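Local coordinates for putative capsid protein of prophage (Escherichia coli CFT073, PDB 3BQW) that probably serves as the major capsid subunit from which the head shell of a prophage-encoded phage is assembled, at residues A15-G20 with F313-W318; S28-T33 with E238-N243; R119-N124 with E327-H332; K177-Q182 with E194-Q199; S263-Y266 with T272-Y275. All coordinates share one frame; numbering follows the deposited sequence.

Contact 1: residues A15-G20 with F313-W318; sequences AYLNRG and FYPKNW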
# COMPACT_ATOMS: atom_id res chain seq x y z
N ALA A 15 -10.72 -8.16 19.40
CA ALA A 15 -11.98 -8.82 19.02
C ALA A 15 -12.63 -8.13 17.83
O ALA A 15 -13.19 -8.79 16.96
CB ALA A 15 -12.96 -8.86 20.22
N TYR A 16 -12.55 -6.81 17.79
CA TYR A 16 -13.08 -6.05 16.67
C TYR A 16 -12.15 -6.12 15.45
O TYR A 16 -12.58 -6.37 14.33
CB TYR A 16 -13.28 -4.59 17.06
CG TYR A 16 -13.90 -3.81 15.94
CD1 TYR A 16 -15.23 -4.03 15.58
CD2 TYR A 16 -13.16 -2.88 15.23
CE1 TYR A 16 -15.81 -3.34 14.54
CE2 TYR A 16 -13.74 -2.18 14.18
CZ TYR A 16 -15.06 -2.42 13.84
OH TYR A 16 -15.65 -1.73 12.83
N LEU A 17 -10.87 -5.88 15.70
CA LEU A 17 -9.86 -5.88 14.67
C LEU A 17 -9.83 -7.22 13.91
O LEU A 17 -9.58 -7.26 12.71
CB LEU A 17 -8.50 -5.55 15.31
CG LEU A 17 -7.36 -4.92 14.53
CD1 LEU A 17 -7.82 -3.67 13.68
CD2 LEU A 17 -6.22 -4.56 15.49
N ASN A 18 -10.13 -8.31 14.61
CA ASN A 18 -10.09 -9.66 14.03
C ASN A 18 -11.44 -10.13 13.53
O ASN A 18 -11.58 -11.30 13.20
CB ASN A 18 -9.60 -10.67 15.09
CG ASN A 18 -8.16 -10.43 15.51
OD1 ASN A 18 -7.34 -9.99 14.71
ND2 ASN A 18 -7.85 -10.71 16.76
N ARG A 19 -12.43 -9.24 13.47
CA ARG A 19 -13.84 -9.68 13.38
C ARG A 19 -14.24 -10.46 12.11
O ARG A 19 -15.18 -11.28 12.17
CB ARG A 19 -14.80 -8.51 13.59
CG ARG A 19 -16.20 -8.99 13.90
CD ARG A 19 -17.06 -7.91 14.46
NE ARG A 19 -17.74 -7.15 13.42
CZ ARG A 19 -18.54 -6.12 13.69
NH1 ARG A 19 -18.74 -5.74 14.94
NH2 ARG A 19 -19.13 -5.47 12.70
N GLY A 20 -13.55 -10.21 11.00
CA GLY A 20 -13.70 -11.02 9.77
C GLY A 20 -14.53 -10.40 8.66
O GLY A 20 -14.27 -10.63 7.47
N PHE A 313 -0.70 -5.20 14.05
CA PHE A 313 -1.34 -4.06 14.69
C PHE A 313 -1.48 -4.30 16.17
O PHE A 313 -1.70 -5.43 16.60
CB PHE A 313 -2.76 -3.83 14.12
CG PHE A 313 -2.80 -3.84 12.62
CD1 PHE A 313 -2.11 -2.88 11.89
CD2 PHE A 313 -3.54 -4.81 11.95
CE1 PHE A 313 -2.13 -2.89 10.49
CE2 PHE A 313 -3.57 -4.84 10.56
CZ PHE A 313 -2.87 -3.88 9.82
N TYR A 314 -1.40 -3.22 16.93
CA TYR A 314 -1.63 -3.27 18.36
C TYR A 314 -2.42 -2.03 18.77
O TYR A 314 -1.86 -0.94 18.87
CB TYR A 314 -0.31 -3.36 19.11
CG TYR A 314 -0.49 -3.62 20.56
CD1 TYR A 314 -0.56 -4.93 21.05
CD2 TYR A 314 -0.58 -2.56 21.47
CE1 TYR A 314 -0.75 -5.16 22.40
CE2 TYR A 314 -0.74 -2.80 22.80
CZ TYR A 314 -0.83 -4.09 23.26
OH TYR A 314 -0.99 -4.31 24.60
N PRO A 315 -3.73 -2.20 18.99
CA PRO A 315 -4.63 -1.13 19.37
C PRO A 315 -4.67 -0.91 20.88
O PRO A 315 -4.53 -1.86 21.66
CB PRO A 315 -5.96 -1.60 18.82
CG PRO A 315 -5.91 -3.09 19.01
CD PRO A 315 -4.46 -3.47 18.81
N LYS A 316 -4.81 0.35 21.28
CA LYS A 316 -4.87 0.73 22.69
C LYS A 316 -5.98 1.72 22.84
O LYS A 316 -6.15 2.57 21.98
CB LYS A 316 -3.58 1.43 23.14
CG LYS A 316 -2.30 0.62 23.01
CD LYS A 316 -1.05 1.47 23.36
CE LYS A 316 -0.91 1.79 24.87
NZ LYS A 316 -0.87 0.57 25.73
N ASN A 317 -6.73 1.63 23.93
CA ASN A 317 -7.72 2.65 24.30
C ASN A 317 -7.40 3.09 25.74
O ASN A 317 -7.13 2.25 26.59
CB ASN A 317 -9.14 2.08 24.18
CG ASN A 317 -10.24 3.05 24.67
OD1 ASN A 317 -10.31 4.23 24.29
ND2 ASN A 317 -11.13 2.53 25.48
N TRP A 318 -7.38 4.40 26.00
CA TRP A 318 -7.13 4.88 27.36
C TRP A 318 -7.78 6.23 27.58
O TRP A 318 -8.07 6.94 26.64
CB TRP A 318 -5.61 4.92 27.71
CG TRP A 318 -4.85 6.06 27.07
CD1 TRP A 318 -4.57 7.27 27.63
CD2 TRP A 318 -4.30 6.08 25.75
NE1 TRP A 318 -3.88 8.06 26.74
CE2 TRP A 318 -3.69 7.35 25.58
CE3 TRP A 318 -4.25 5.16 24.70
CZ2 TRP A 318 -3.06 7.72 24.40
CZ3 TRP A 318 -3.62 5.53 23.52
CH2 TRP A 318 -3.03 6.80 23.38
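F313 and P315 both point CB toward L17, whose methyl CD2 meets F313 at CB, oblique to the phenyl ring, and P315 at its ring atom CG. F313 is nearest not at its ring but at the root of it, with CB 3.8 Å from L17 CD2, and the two side chains cross at about a right angle. P315 comes in differently: its CG and the leucine methyl approach tip to tip, L17 CD2 lying 3.8 Å from P315 CG. On the helix segment a pair of flat groups meets, the edge of Y16 against one face of the R19 guanidinium, with Y16 CE1 3.8 Å above its plane and offset toward the rim. The contact sets the last turn of helix 10-17 against the beginning of strand 314-319, an apolar helix-on-strand junction between the N-terminal part of the chain and a sheet strand close to its C-terminal end. L17 holds CG roughly opposite the backbone N (chi1 -154°), which carries CD2 to the strand. I129 of helix 113-146 touches both L17 and F313, while Y16 OH reaches R126 on the same helix and R19 NE forms a salt bridge with D21.

Contact 2: residues S28-T33 with E238-N243; sequences SPLFTT and ELACKN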
# COMPACT_ATOMS: atom_id res chain seq x y z
N SER A 28 -6.72 -4.88 1.34
CA SER A 28 -5.66 -3.89 1.24
C SER A 28 -5.63 -3.30 -0.17
O SER A 28 -6.17 -3.88 -1.11
CB SER A 28 -4.29 -4.53 1.52
OG SER A 28 -4.22 -4.97 2.85
N PRO A 29 -5.00 -2.13 -0.32
CA PRO A 29 -4.90 -1.51 -1.63
C PRO A 29 -4.21 -2.39 -2.69
O PRO A 29 -3.62 -3.44 -2.38
CB PRO A 29 -4.09 -0.26 -1.33
CG PRO A 29 -4.35 0.02 0.05
CD PRO A 29 -4.43 -1.28 0.72
N LEU A 30 -4.30 -1.95 -3.93
CA LEU A 30 -3.97 -2.78 -5.08
C LEU A 30 -2.52 -3.31 -5.15
O LEU A 30 -2.32 -4.49 -5.33
CB LEU A 30 -4.30 -2.04 -6.37
CG LEU A 30 -4.13 -2.85 -7.68
CD1 LEU A 30 -5.13 -3.94 -7.76
CD2 LEU A 30 -4.15 -1.92 -8.91
N PHE A 31 -1.52 -2.43 -5.08
CA PHE A 31 -0.12 -2.85 -5.19
C PHE A 31 0.26 -3.80 -4.06
O PHE A 31 0.91 -4.82 -4.30
CB PHE A 31 0.81 -1.66 -5.26
CG PHE A 31 0.89 -1.03 -6.62
CD1 PHE A 31 -0.20 -0.32 -7.14
CD2 PHE A 31 2.03 -1.16 -7.41
CE1 PHE A 31 -0.13 0.28 -8.42
CE2 PHE A 31 2.10 -0.58 -8.69
CZ PHE A 31 1.02 0.15 -9.19
N THR A 32 -0.22 -3.49 -2.85
CA THR A 32 -0.04 -4.38 -1.73
C THR A 32 -0.63 -5.77 -2.02
O THR A 32 0.04 -6.81 -1.83
CB THR A 32 -0.65 -3.80 -0.48
OG1 THR A 32 -0.07 -2.51 -0.23
CG2 THR A 32 -0.42 -4.75 0.71
N THR A 33 -1.85 -5.78 -2.52
CA THR A 33 -2.53 -7.01 -2.81
C THR A 33 -1.89 -7.83 -3.94
O THR A 33 -1.82 -9.04 -3.86
CB THR A 33 -4.01 -6.72 -3.12
OG1 THR A 33 -4.59 -6.07 -1.97
CG2 THR A 33 -4.77 -8.03 -3.42
N GLU A 238 -7.64 -9.87 -11.90
CA GLU A 238 -9.07 -9.57 -11.88
C GLU A 238 -9.71 -9.76 -10.50
O GLU A 238 -10.47 -8.91 -10.02
CB GLU A 238 -9.76 -10.45 -12.91
CG GLU A 238 -11.05 -9.94 -13.32
CD GLU A 238 -11.67 -10.75 -14.44
OE1 GLU A 238 -10.97 -11.52 -15.16
OE2 GLU A 238 -12.90 -10.59 -14.58
N LEU A 239 -9.42 -10.88 -9.87
CA LEU A 239 -9.80 -11.11 -8.48
C LEU A 239 -9.36 -9.99 -7.52
O LEU A 239 -10.13 -9.56 -6.65
CB LEU A 239 -9.19 -12.43 -8.00
CG LEU A 239 -10.06 -13.65 -7.77
CD1 LEU A 239 -10.91 -14.06 -8.98
CD2 LEU A 239 -9.11 -14.77 -7.32
N ALA A 240 -8.12 -9.55 -7.66
CA ALA A 240 -7.61 -8.46 -6.81
C ALA A 240 -8.42 -7.16 -6.89
O ALA A 240 -8.42 -6.40 -5.93
CB ALA A 240 -6.15 -8.19 -7.11
N CYS A 241 -9.09 -6.89 -8.01
CA CYS A 241 -9.85 -5.63 -8.19
C CYS A 241 -11.27 -5.62 -7.64
O CYS A 241 -11.85 -4.55 -7.43
CB CYS A 241 -9.94 -5.29 -9.67
SG CYS A 241 -8.39 -4.90 -10.48
N LYS A 242 -11.86 -6.81 -7.45
CA LYS A 242 -13.28 -6.92 -7.09
C LYS A 242 -13.62 -6.19 -5.78
O LYS A 242 -14.71 -5.64 -5.65
CB LYS A 242 -13.73 -8.39 -7.06
CG LYS A 242 -13.81 -9.02 -8.49
CD LYS A 242 -14.53 -10.40 -8.55
CE LYS A 242 -16.05 -10.25 -8.78
NZ LYS A 242 -16.88 -11.38 -8.20
N ASN A 243 -12.68 -6.12 -4.85
CA ASN A 243 -12.91 -5.41 -3.59
C ASN A 243 -12.37 -3.99 -3.51
O ASN A 243 -12.48 -3.36 -2.46
CB ASN A 243 -12.41 -6.26 -2.45
CG ASN A 243 -13.13 -7.61 -2.41
OD1 ASN A 243 -14.35 -7.68 -2.21
ND2 ASN A 243 -12.39 -8.68 -2.69
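L30 and T33 of the first segment meet A240 and C241 of the second, through methyl groups and one sulfur. The chain arrives at S28 and turns into helix 30-35 at P29, which occupies the N-cap position. L30 opens the helix and stretches across with CG anti to the backbone N (chi1 -175°). Its CD1 methyl alone does the touching, 4.4 Å from A240 CB and likewise 4.4 Å from C241 SG, a loose apolar fit. One turn further, T33 points CB at the other helix and puts CG2 forward; T33 CG2 lies 3.9 Å from A240 CB, the closest approach here. Its hydroxyl is turned back to its own chain, where T33 OG1 is 2.8 Å from S28 O and just as near P29 O, two carbonyls competing for one proton. The threonine thus offers carbon to the neighbour and ties its oxygen to the helix start. Around this pairing of two short helices, strands 248-254 and 257-267 carry V248 and I260, each of which touches both L30 and C241, whereas E137 of the long helix 113-146 bonds to F31 N and T32 OG1, anchoring the first turn of helix 30-35.

Contact 3: residues R119-N124 with E327-H332; sequences RLITGN and EYVQTH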
# COMPACT_ATOMS: atom_id res chain seq x y z
N ARG A 119 -18.87 2.90 19.12
CA ARG A 119 -18.95 3.37 17.74
C ARG A 119 -17.79 4.28 17.38
O ARG A 119 -17.24 4.18 16.28
CB ARG A 119 -20.24 4.13 17.48
CG ARG A 119 -21.49 3.29 17.57
CD ARG A 119 -21.58 2.24 16.46
NE ARG A 119 -21.45 2.81 15.11
CZ ARG A 119 -22.43 3.41 14.43
NH1 ARG A 119 -23.62 3.59 14.97
NH2 ARG A 119 -22.20 3.85 13.21
N LEU A 120 -17.44 5.20 18.27
CA LEU A 120 -16.33 6.13 18.01
C LEU A 120 -14.99 5.43 18.03
O LEU A 120 -14.12 5.74 17.21
CB LEU A 120 -16.34 7.27 19.02
CG LEU A 120 -17.57 8.18 18.93
CD1 LEU A 120 -17.55 9.20 20.04
CD2 LEU A 120 -17.65 8.85 17.60
N ILE A 121 -14.83 4.47 18.95
CA ILE A 121 -13.59 3.72 19.10
C ILE A 121 -13.34 2.89 17.85
O ILE A 121 -12.26 2.97 17.26
CB ILE A 121 -13.59 2.83 20.37
CG1 ILE A 121 -13.43 3.70 21.62
CG2 ILE A 121 -12.47 1.78 20.29
CD1 ILE A 121 -13.88 3.04 22.89
N THR A 122 -14.35 2.13 17.43
CA THR A 122 -14.24 1.25 16.29
C THR A 122 -14.11 2.06 15.00
O THR A 122 -13.36 1.67 14.07
CB THR A 122 -15.45 0.30 16.19
OG1 THR A 122 -16.68 1.04 16.26
CG2 THR A 122 -15.44 -0.77 17.32
N GLY A 123 -14.81 3.19 14.94
CA GLY A 123 -14.69 4.09 13.79
C GLY A 123 -13.27 4.62 13.62
O GLY A 123 -12.75 4.68 12.51
N ASN A 124 -12.66 5.03 14.72
CA ASN A 124 -11.29 5.53 14.72
C ASN A 124 -10.27 4.42 14.51
O ASN A 124 -9.24 4.64 13.86
CB ASN A 124 -11.00 6.33 15.98
CG ASN A 124 -11.63 7.72 15.94
OD1 ASN A 124 -11.28 8.53 15.10
ND2 ASN A 124 -12.59 7.98 16.82
N GLU A 327 -10.15 10.87 26.26
CA GLU A 327 -10.02 9.48 25.89
C GLU A 327 -9.41 9.38 24.48
O GLU A 327 -9.73 10.17 23.61
CB GLU A 327 -11.39 8.80 25.94
CG GLU A 327 -11.31 7.32 25.64
CD GLU A 327 -12.65 6.63 25.65
OE1 GLU A 327 -13.65 7.25 26.05
OE2 GLU A 327 -12.70 5.46 25.25
N TYR A 328 -8.51 8.40 24.30
CA TYR A 328 -7.82 8.17 23.02
C TYR A 328 -7.95 6.71 22.63
O TYR A 328 -8.10 5.84 23.48
CB TYR A 328 -6.33 8.47 23.12
CG TYR A 328 -6.01 9.89 23.42
CD1 TYR A 328 -5.94 10.82 22.40
CD2 TYR A 328 -5.81 10.33 24.73
CE1 TYR A 328 -5.66 12.15 22.65
CE2 TYR A 328 -5.54 11.65 25.00
CZ TYR A 328 -5.46 12.55 23.94
OH TYR A 328 -5.19 13.88 24.17
N VAL A 329 -7.90 6.48 21.32
CA VAL A 329 -7.61 5.16 20.75
C VAL A 329 -6.39 5.36 19.84
O VAL A 329 -6.20 6.41 19.22
CB VAL A 329 -8.83 4.51 20.01
CG1 VAL A 329 -9.17 5.22 18.73
CG2 VAL A 329 -8.54 3.07 19.69
N GLN A 330 -5.54 4.35 19.81
CA GLN A 330 -4.30 4.41 19.06
C GLN A 330 -3.92 3.02 18.59
O GLN A 330 -4.11 2.04 19.31
CB GLN A 330 -3.21 4.96 19.98
CG GLN A 330 -1.85 5.06 19.38
CD GLN A 330 -0.85 5.54 20.38
OE1 GLN A 330 -0.64 4.89 21.39
NE2 GLN A 330 -0.23 6.69 20.11
N THR A 331 -3.36 2.93 17.39
CA THR A 331 -2.94 1.67 16.81
C THR A 331 -1.45 1.73 16.40
O THR A 331 -1.06 2.53 15.54
CB THR A 331 -3.81 1.31 15.60
OG1 THR A 331 -5.20 1.42 15.96
CG2 THR A 331 -3.52 -0.12 15.11
N HIS A 332 -0.66 0.86 17.02
CA HIS A 332 0.75 0.67 16.70
C HIS A 332 0.94 -0.30 15.54
O HIS A 332 0.27 -1.32 15.45
CB HIS A 332 1.50 0.11 17.92
CG HIS A 332 1.63 1.09 19.04
ND1 HIS A 332 0.54 1.64 19.68
CD2 HIS A 332 2.72 1.64 19.62
CE1 HIS A 332 0.95 2.46 20.62
NE2 HIS A 332 2.27 2.50 20.59
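V329 meets the helix with its two methyls divided by its first torsion: at chi1 69° CG1 sits between the backbone N and the carbonyl carbon, in the crowded position, while CG2 stands anti to the N. I121 answers with CG2, itself anti to the N, and N124 with the CB methylene. This is a helix packed on a sheet. The long helix 113-146, which in the HK97-type fold expected of this family probably corresponds to the spine helix, runs beside strand 327-338, the short segments making an angle of 28° with their axes 8.7 Å apart. I121 CG2 and V329 CG2 are 4.2 Å from each other where the two side chains cross obliquely. E327, two residues before V329 on the same strand, is extended and passes at about a right angle to I121, so that its carboxylate oxygen OE2 lies 3.6 Å from I121 CD1. That carboxylate is charge-paired through OE1 with R117 of the same helix, which keeps the buried acid in polar company. N124 likewise has its polar end elsewhere, OD1 bonded to R127, while its ND2 makes a weak bond to L120 O at 2.7 Å with an N-H...O angle of 127°. Q128, one turn further on, ties helix to strand by bonds to V329 O and T331 OG1. The strand itself has strands 314-319 and 90-92 as neighbours in the sheet. The tightest apolar touch of the contact joins N124 CB to V329 CG1 at 3.5 Å.

Contact 4: residues K177-Q182 with E194-Q199; sequences KKWSEQ and ELYADQ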
# COMPACT_ATOMS: atom_id res chain seq x y z
N LYS A 177 9.83 7.43 -28.29
CA LYS A 177 8.58 7.66 -29.00
C LYS A 177 7.47 8.07 -28.03
O LYS A 177 7.09 7.31 -27.15
CB LYS A 177 8.23 6.36 -29.73
CG LYS A 177 6.97 6.39 -30.57
CD LYS A 177 6.79 5.09 -31.41
CE LYS A 177 7.89 4.93 -32.46
NZ LYS A 177 7.49 3.92 -33.50
N LYS A 178 6.97 9.29 -28.18
CA LYS A 178 5.85 9.78 -27.38
C LYS A 178 4.49 9.41 -28.00
O LYS A 178 4.24 9.63 -29.17
CB LYS A 178 5.91 11.30 -27.26
CG LYS A 178 7.15 11.85 -26.63
CD LYS A 178 6.91 13.30 -26.25
CE LYS A 178 8.20 14.03 -25.89
NZ LYS A 178 7.95 15.50 -25.69
N TRP A 179 3.59 8.89 -27.17
CA TRP A 179 2.24 8.54 -27.64
C TRP A 179 1.43 9.75 -28.10
O TRP A 179 0.64 9.65 -29.03
CB TRP A 179 1.46 7.80 -26.54
CG TRP A 179 1.69 6.33 -26.53
CD1 TRP A 179 2.35 5.61 -27.47
CD2 TRP A 179 1.20 5.39 -25.57
NE1 TRP A 179 2.34 4.28 -27.14
CE2 TRP A 179 1.63 4.12 -25.98
CE3 TRP A 179 0.45 5.51 -24.39
CZ2 TRP A 179 1.34 2.97 -25.27
CZ3 TRP A 179 0.17 4.37 -23.68
CH2 TRP A 179 0.63 3.11 -24.10
N SER A 180 1.64 10.88 -27.44
CA SER A 180 0.92 12.10 -27.76
C SER A 180 1.19 12.54 -29.22
O SER A 180 0.36 13.18 -29.84
CB SER A 180 1.32 13.20 -26.78
OG SER A 180 2.70 13.52 -26.93
N GLU A 181 2.34 12.12 -29.76
CA GLU A 181 2.79 12.49 -31.08
C GLU A 181 2.48 11.43 -32.13
O GLU A 181 2.86 11.58 -33.29
CB GLU A 181 4.31 12.74 -31.05
CG GLU A 181 4.69 13.99 -30.26
CD GLU A 181 6.20 14.24 -30.21
OE1 GLU A 181 6.97 13.44 -30.77
OE2 GLU A 181 6.61 15.26 -29.58
N GLN A 182 1.80 10.35 -31.75
CA GLN A 182 1.51 9.30 -32.72
C GLN A 182 0.19 9.52 -33.41
O GLN A 182 -0.67 10.25 -32.92
CB GLN A 182 1.57 7.91 -32.08
CG GLN A 182 2.90 7.60 -31.40
CD GLN A 182 4.09 7.89 -32.28
OE1 GLN A 182 4.11 7.49 -33.44
NE2 GLN A 182 5.07 8.62 -31.76
N GLU A 194 4.95 -3.99 -25.75
CA GLU A 194 5.82 -5.15 -25.88
C GLU A 194 7.26 -4.75 -25.67
O GLU A 194 7.99 -5.42 -24.95
CB GLU A 194 5.64 -5.78 -27.26
CG GLU A 194 4.43 -6.70 -27.39
CD GLU A 194 4.62 -8.06 -26.71
OE1 GLU A 194 5.68 -8.30 -26.11
OE2 GLU A 194 3.69 -8.91 -26.78
N LEU A 195 7.67 -3.66 -26.30
CA LEU A 195 9.00 -3.10 -26.10
C LEU A 195 9.29 -2.80 -24.64
O LEU A 195 10.36 -3.13 -24.15
CB LEU A 195 9.23 -1.84 -26.98
CG LEU A 195 9.72 -2.14 -28.40
CD1 LEU A 195 9.51 -0.93 -29.37
CD2 LEU A 195 11.18 -2.57 -28.39
N TYR A 196 8.35 -2.17 -23.92
CA TYR A 196 8.57 -1.87 -22.49
C TYR A 196 8.68 -3.15 -21.67
O TYR A 196 9.53 -3.26 -20.78
CB TYR A 196 7.47 -0.98 -21.91
CG TYR A 196 7.14 0.24 -22.73
CD1 TYR A 196 8.15 0.98 -23.36
CD2 TYR A 196 5.83 0.66 -22.87
CE1 TYR A 196 7.83 2.08 -24.13
CE2 TYR A 196 5.52 1.78 -23.64
CZ TYR A 196 6.52 2.47 -24.26
OH TYR A 196 6.21 3.58 -25.01
N ALA A 197 7.82 -4.11 -21.98
CA ALA A 197 7.78 -5.38 -21.28
C ALA A 197 9.05 -6.21 -21.46
O ALA A 197 9.39 -6.97 -20.57
CB ALA A 197 6.51 -6.20 -21.72
N ASP A 198 9.78 -6.05 -22.57
CA ASP A 198 11.10 -6.69 -22.75
C ASP A 198 12.02 -6.46 -21.57
O ASP A 198 12.77 -7.35 -21.19
CB ASP A 198 11.84 -6.14 -23.97
CG ASP A 198 11.24 -6.59 -25.28
OD1 ASP A 198 10.39 -7.51 -25.28
OD2 ASP A 198 11.64 -6.00 -26.30
N GLN A 199 11.96 -5.26 -20.99
CA GLN A 199 12.84 -4.92 -19.88
C GLN A 199 12.62 -5.76 -18.60
O GLN A 199 13.54 -5.91 -17.81
CB GLN A 199 12.80 -3.42 -19.59
CG GLN A 199 13.10 -2.54 -20.79
CD GLN A 199 14.39 -2.91 -21.54
OE1 GLN A 199 15.39 -3.29 -20.94
NE2 GLN A 199 14.36 -2.81 -22.84
O HOH W 1 8.09 4.97 -26.23
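The backbone O of K177 and the hydroxyl of Y196 are joined by one water, and the indole of W179 stands beside them with its plane turned about 55° from the phenol. The water lies in the plane of the Y196 ring at its edge and donates both ways, 2.7 Å from K177 O and 2.6 Å from Y196 OH; directly, K177 O and Y196 OH stay 4.4 Å apart. Y196 OH also bonds to Q173, so the phenol oxygen is held from two directions. W179 comes up alongside: with chi2 near zero (-9°) its CD1 lies on the CA side and NE1 beyond it. NE1 is 4.5 Å from Y196 OH, a mere proximity, since the indole N-H is engaged by D192. The loop keeps its own shape by bonds at K178 O, which Q182 NE2 reaches at 2.9 Å and E181 N from the opposite face of the carbonyl plane. This is a water-bridged join between an irregular loop and the helix it leads into. Beyond it, Y196 rests on V348 of strand 346-349 and L284 of strand 281-285, and W179 packs against T216 and L217 of helix 211-218 and edge-to-face with F220.

Contact 5: residues S263-Y266 with T272-Y275; sequences SGKY and TEKY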
# COMPACT_ATOMS: atom_id res chain seq x y z
N SER A 263 -6.56 4.67 -9.64
CA SER A 263 -6.79 6.08 -9.32
C SER A 263 -6.76 6.36 -7.82
O SER A 263 -7.22 7.40 -7.39
CB SER A 263 -8.16 6.52 -9.87
OG SER A 263 -8.27 6.20 -11.25
N GLY A 264 -6.20 5.44 -7.03
CA GLY A 264 -6.08 5.65 -5.59
C GLY A 264 -5.32 6.91 -5.15
O GLY A 264 -4.28 7.26 -5.70
N LYS A 265 -5.84 7.56 -4.11
CA LYS A 265 -5.22 8.74 -3.56
C LYS A 265 -5.00 8.60 -2.06
O LYS A 265 -5.63 7.78 -1.38
CB LYS A 265 -6.08 9.98 -3.83
CG LYS A 265 -6.42 10.22 -5.29
CD LYS A 265 -7.18 11.51 -5.44
CE LYS A 265 -8.09 11.53 -6.69
NZ LYS A 265 -9.43 10.84 -6.48
N TYR A 266 -4.09 9.41 -1.55
CA TYR A 266 -3.92 9.55 -0.11
C TYR A 266 -3.81 11.02 0.22
O TYR A 266 -3.59 11.86 -0.66
CB TYR A 266 -2.66 8.81 0.37
CG TYR A 266 -1.37 9.34 -0.22
CD1 TYR A 266 -0.60 10.30 0.45
CD2 TYR A 266 -0.93 8.89 -1.45
CE1 TYR A 266 0.58 10.78 -0.09
CE2 TYR A 266 0.25 9.37 -2.01
CZ TYR A 266 1.00 10.31 -1.33
OH TYR A 266 2.15 10.77 -1.93
N THR A 272 -2.88 17.53 1.93
CA THR A 272 -3.09 17.62 0.48
C THR A 272 -3.25 16.22 -0.17
O THR A 272 -2.59 15.25 0.21
CB THR A 272 -1.99 18.49 -0.21
OG1 THR A 272 -1.98 18.26 -1.63
CG2 THR A 272 -0.61 18.20 0.35
N GLU A 273 -4.17 16.16 -1.14
CA GLU A 273 -4.50 14.94 -1.89
C GLU A 273 -3.44 14.63 -2.94
O GLU A 273 -3.12 15.48 -3.76
CB GLU A 273 -5.83 15.12 -2.64
CG GLU A 273 -6.99 14.34 -2.11
CD GLU A 273 -8.31 14.78 -2.76
OE1 GLU A 273 -8.37 14.95 -4.00
OE2 GLU A 273 -9.29 14.96 -2.00
N LYS A 274 -2.94 13.41 -2.95
CA LYS A 274 -1.97 12.98 -3.95
C LYS A 274 -2.34 11.62 -4.48
O LYS A 274 -2.98 10.83 -3.79
CB LYS A 274 -0.59 12.90 -3.32
CG LYS A 274 -0.11 14.20 -2.72
CD LYS A 274 1.42 14.25 -2.69
CE LYS A 274 1.95 15.68 -2.57
NZ LYS A 274 1.34 16.61 -3.57
N TYR A 275 -1.91 11.34 -5.71
CA TYR A 275 -2.05 10.01 -6.28
C TYR A 275 -0.92 9.12 -5.80
O TYR A 275 0.22 9.53 -5.70
CB TYR A 275 -1.99 10.04 -7.81
CG TYR A 275 -3.21 10.65 -8.46
CD1 TYR A 275 -4.39 9.93 -8.55
CD2 TYR A 275 -3.16 11.93 -8.98
CE1 TYR A 275 -5.51 10.48 -9.15
CE2 TYR A 275 -4.26 12.49 -9.58
CZ TYR A 275 -5.42 11.77 -9.66
OH TYR A 275 -6.52 12.35 -10.27
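The carbonyl of Y266 accepts from K274 N at 2.8 Å, and E273 CA adds a CA-H...O contact to the same oxygen. In turn, Y266 N donates to K274 O at 2.9 Å. The two bonds make Y266 and K274 an antiparallel hydrogen-bonded pair in a beta hairpin, in which strand 273-275 folds back on the end of strand 257-267. K265 and Y275 form the adjoining non-hydrogen-bonded pair, where K265 CA comes 3.1 Å from K274 O. Side chains of the hydrogen-bonded pair share one face of the sheet. There Y266 takes the chi1 62° position, CG between its own N and carbonyl carbon, which brings one face of the ring against K274 CB: this carbon sits 3.6 Å above the ring plane, offset toward the rim, in a CH-pi contact. The lysine chain then runs on past the phenol, with K274 CD 3.6 Å from Y266 OH. F276 and W138, the latter on helix 113-146, also meet the Y266 ring, so the aromatic group connects the hairpin to the long helix. At the other pair the CB atoms diverge, yet K265 and Y275 end up side by side, pointing the same way. K265 NZ and E273 OE1, opposite in charge, remain 4.9 Å apart, too far for contact but probably attracting weakly. K265 CE touches Y275 CE1 at 3.7 Å, and S263 O lies at the edge of the Y275 ring, near its plane, 3.9 Å from Y275 CE1.

Overall arrangement
Contacts 1 and 3 form one cluster, centres about 9 Å apart, because strands 314-319 and 327-338 are neighbours in the same sheet. Contact 4 lies at the other side of the chain's centre, its own centre about 47 Å from that of contact 1 and about 48 Å from that of contact 3. Contacts 2 and 5 fall between, centres about 17 Å apart; contact 5 lies on strand 257-267, and contact 2 packs against the same strand. Along the chain contacts 2, 4 and 5 nest inside contact 1, with 4 inside 2 and 5 after it; contact 3 crosses 1 and 2 and encloses 4 and 5. Helix 113-146 supplies one side of contact 3 and touches residues of contacts 1, 2 and 5, tying distant sequence into one chain that, in a capsid, would probably form a single subunit.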